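PDB 4RXL: molybdenum ABC transporter, periplasmic molybdenum-binding protein from Vibrio cholerae, which binds tungstate and probably serves as the periplasmic solute-binding component that delivers molybdate or tungstate to an ABC transporter. Local coordinates for residues W107-A112 with E142-R146. Sequence-based numbering, arbitrary orientation.
Sequences WQTALA and ELESR
The packing of W107-A112 against E142-R146 shows how an apolar contact and a hydrogen-bonding side chain can share one interface. W107-L111 is the last part of helix 104-111, with L111 N hydrogen-bonded to W107 O (3.0 Å) and A112 N to Q108 O (2.9 Å); A112 then leaves the helix with positive phi (61°). E142 and L143 are helical, E144 is the first residue to leave helical phi/psi, and R146 N donates to L143 O (2.9 Å). CA atoms lie nearest at W107–L143 (8.2 Å) and L111–R146 (8.5 Å).

The apolar layer centres on L143 (m, t). L143 CD1 lies over one face of the W107 indole (chi1 m, chi2 91°), 4.0 Å from the six-membered ring centroid and 21° off the normal, a CH-pi contact, while L143 CD2 touches CD1 of L111 (m, t) at 3.7 Å. L134 of helix 125-137 also packs on W107 and L143, and W107 NE1 is hydrogen-bonded to L101 O.

Polar contacts come from R146, whose side chain (chi1 m; chi2 -91° and chi3 -104°, between wells) reaches across the gap. At the guanidinium edge, near its plane, R146 NE and R146 NH2 both donate to OE1 of Q108 (chi1 m), at 3.0 and 3.2 Å, and R146 NH2 makes a weak hydrogen bond to A112 O at 3.3 Å.

R146 pairs through its backbone with L116 and leads into strand 147-150, parallel to 116-119: the contact packs helix 104-111 against the segment entering this sheet, in an alpha/beta lobe of the periplasmic binding protein fold, away from the tungstate site.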
ATOM      1  N   TRP A 107     -20.924   9.694  -8.064  1.00 41.12           N
ATOM      2  CA  TRP A 107     -20.436   8.799  -7.003  1.00 36.14           C
ATOM      3  C   TRP A 107     -21.609   8.152  -6.265  1.00 34.75           C
ATOM      4  O   TRP A 107     -21.596   6.961  -6.015  1.00 40.80           O
ATOM      5  CB  TRP A 107     -19.576   9.537  -5.980  1.00 32.26           C
ATOM      6  CG  TRP A 107     -18.203   9.852  -6.397  1.00 33.58           C
ATOM      7  CD1 TRP A 107     -17.781  10.984  -7.006  1.00 32.08           C
ATOM      8  CD2 TRP A 107     -17.040   9.046  -6.191  1.00 31.30           C
ATOM      9  NE1 TRP A 107     -16.419  10.935  -7.220  1.00 31.88           N
ATOM     10  CE2 TRP A 107     -15.943   9.750  -6.736  1.00 26.69           C
ATOM     11  CE3 TRP A 107     -16.814   7.779  -5.625  1.00 28.47           C
ATOM     12  CZ2 TRP A 107     -14.631   9.254  -6.698  1.00 30.48           C
ATOM     13  CZ3 TRP A 107     -15.499   7.280  -5.599  1.00 30.94           C
ATOM     14  CH2 TRP A 107     -14.435   8.016  -6.142  1.00 27.20           C
ATOM     15  N   GLN A 108     -22.641   8.923  -5.937  1.00 41.81           N
ATOM     16  CA  GLN A 108     -23.739   8.377  -5.147  1.00 45.72           C
ATOM     17  C   GLN A 108     -24.595   7.408  -5.966  1.00 48.05           C
ATOM     18  O   GLN A 108     -25.188   6.488  -5.411  1.00 55.82           O
ATOM     19  CB  GLN A 108     -24.573   9.504  -4.517  1.00 65.78           C
ATOM     20  CG  GLN A 108     -23.725  10.549  -3.781  1.00 88.39           C
ATOM     21  CD  GLN A 108     -24.199  10.867  -2.370  1.00 97.22           C
ATOM     22  OE1 GLN A 108     -24.402   9.972  -1.543  1.00 81.93           O
ATOM     23  NE2 GLN A 108     -24.342  12.158  -2.076  1.00 86.98           N
ATOM     24  N   THR A 109     -24.642   7.609  -7.280  1.00 44.34           N
ATOM     25  CA  THR A 109     -25.311   6.693  -8.207  1.00 43.19           C
ATOM     26  C   THR A 109     -24.594   5.348  -8.344  1.00 46.65           C
ATOM     27  O   THR A 109     -25.243   4.302  -8.340  1.00 53.30           O
ATOM     28  CB  THR A 109     -25.452   7.326  -9.608  1.00 53.78           C
ATOM     29  OG1 THR A 109     -26.369   8.427  -9.547  1.00 55.98           O
ATOM     30  CG2 THR A 109     -25.973   6.315 -10.629  1.00 46.40           C
ATOM     31  N   ALA A 110     -23.277   5.379  -8.499  1.00 39.44           N
ATOM     32  CA  ALA A 110     -22.479   4.164  -8.556  1.00 48.09           C
ATOM     33  C   ALA A 110     -22.495   3.384  -7.244  1.00 42.10           C
ATOM     34  O   ALA A 110     -22.493   2.182  -7.252  1.00 41.44           O
ATOM     35  CB  ALA A 110     -21.048   4.495  -8.937  1.00 41.68           C
ATOM     36  N   LEU A 111     -22.425   4.105  -6.139  1.00 37.41           N
ATOM     37  CA  LEU A 111     -22.498   3.516  -4.823  1.00 37.58           C
ATOM     38  C   LEU A 111     -23.868   2.949  -4.547  1.00 42.21           C
ATOM     39  O   LEU A 111     -23.984   1.883  -4.002  1.00 53.27           O
ATOM     40  CB  LEU A 111     -22.107   4.499  -3.739  1.00 36.60           C
ATOM     41  CG  LEU A 111     -20.614   4.874  -3.722  1.00 31.56           C
ATOM     42  CD1 LEU A 111     -20.293   5.923  -2.686  1.00 41.17           C
ATOM     43  CD2 LEU A 111     -19.743   3.641  -3.531  1.00 33.94           C
ATOM     44  N   ALA A 112     -24.900   3.670  -4.953  1.00 39.84           N
ATOM     45  CA  ALA A 112     -26.245   3.184  -4.727  1.00 43.68           C
ATOM     46  C   ALA A 112     -26.449   3.033  -3.218  1.00 42.57           C
ATOM     47  O   ALA A 112     -26.403   4.000  -2.497  1.00 47.15           O
ATOM     48  CB  ALA A 112     -26.462   1.881  -5.476  1.00 46.02           C
ATOM     49  N   GLU A 142     -19.359  14.831   0.994  1.00 46.68           N
ATOM     50  CA  GLU A 142     -20.423  13.888   0.612  1.00 37.15           C
ATOM     51  C   GLU A 142     -20.104  12.403   0.876  1.00 46.12           C
ATOM     52  O   GLU A 142     -20.973  11.649   1.293  1.00 52.75           O
ATOM     53  CB  GLU A 142     -20.766  14.051  -0.873  1.00 43.04           C
ATOM     54  CG  GLU A 142     -21.590  15.297  -1.199  1.00 52.27           C
ATOM     55  CD  GLU A 142     -20.784  16.430  -1.815  1.00 68.36           C
ATOM     56  OE1 GLU A 142     -19.541  16.388  -1.776  1.00 50.25           O
ATOM     57  OE2 GLU A 142     -21.407  17.372  -2.346  1.00 67.71           O
ATOM     58  N   LEU A 143     -18.869  11.989   0.613  1.00 38.07           N
ATOM     59  CA  LEU A 143     -18.467  10.583   0.719  1.00 34.00           C
ATOM     60  C   LEU A 143     -17.957  10.190   2.096  1.00 31.58           C
ATOM     61  O   LEU A 143     -17.893   9.004   2.401  1.00 34.93           O
ATOM     62  CB  LEU A 143     -17.353  10.284  -0.291  1.00 28.51           C
ATOM     63  CG  LEU A 143     -17.769  10.314  -1.755  1.00 44.11           C
ATOM     64  CD1 LEU A 143     -16.545  10.095  -2.624  1.00 45.24           C
ATOM     65  CD2 LEU A 143     -18.833   9.274  -2.053  1.00 58.53           C
ATOM     66  N   GLU A 144     -17.535  11.180   2.879  1.00 35.00           N
ATOM     67  CA  GLU A 144     -17.170  11.034   4.288  1.00 31.84           C
ATOM     68  C   GLU A 144     -18.027   9.976   5.017  1.00 32.44           C
ATOM     69  O   GLU A 144     -17.510   9.112   5.724  1.00 32.99           O
ATOM     70  CB  GLU A 144     -17.384  12.405   4.954  1.00 58.68           C
ATOM     71  CG  GLU A 144     -17.349  12.462   6.474  1.00 69.44           C
ATOM     72  CD  GLU A 144     -15.947  12.624   7.017  1.00 59.68           C
ATOM     73  OE1 GLU A 144     -15.583  13.766   7.369  1.00 69.49           O
ATOM     74  OE2 GLU A 144     -15.212  11.617   7.085  1.00 81.83           O
ATOM     75  N   SER A 145     -19.343  10.055   4.826  1.00 33.46           N
ATOM     76  CA  SER A 145     -20.278   9.219   5.568  1.00 41.82           C
ATOM     77  C   SER A 145     -20.645   7.896   4.882  1.00 40.44           C
ATOM     78  O   SER A 145     -21.538   7.186   5.370  1.00 38.30           O
ATOM     79  CB  SER A 145     -21.555  10.025   5.827  1.00 41.15           C
ATOM     80  OG  SER A 145     -22.167  10.443   4.606  1.00 42.47           O
ATOM     81  N   ARG A 146     -19.962   7.563   3.779  1.00 34.70           N
ATOM     82  CA  ARG A 146     -20.343   6.437   2.917  1.00 34.66           C
ATOM     83  C   ARG A 146     -19.155   5.510   2.683  1.00 31.26           C
ATOM     84  O   ARG A 146     -19.081   4.864   1.645  1.00 30.42           O
ATOM     85  CB  ARG A 146     -20.843   6.934   1.546  1.00 34.09           C
ATOM     86  CG  ARG A 146     -21.918   8.012   1.580  1.00 46.61           C
ATOM     87  CD  ARG A 146     -23.317   7.433   1.563  1.00 53.28           C
ATOM     88  NE  ARG A 146     -23.944   7.565   0.243  1.00 78.71           N
ATOM     89  CZ  ARG A 146     -24.280   6.558  -0.567  1.00 80.80           C
ATOM     90  NH1 ARG A 146     -24.063   5.287  -0.226  1.00 58.62           N
ATOM     91  NH2 ARG A 146     -24.854   6.827  -1.737  1.00 64.64           N
TER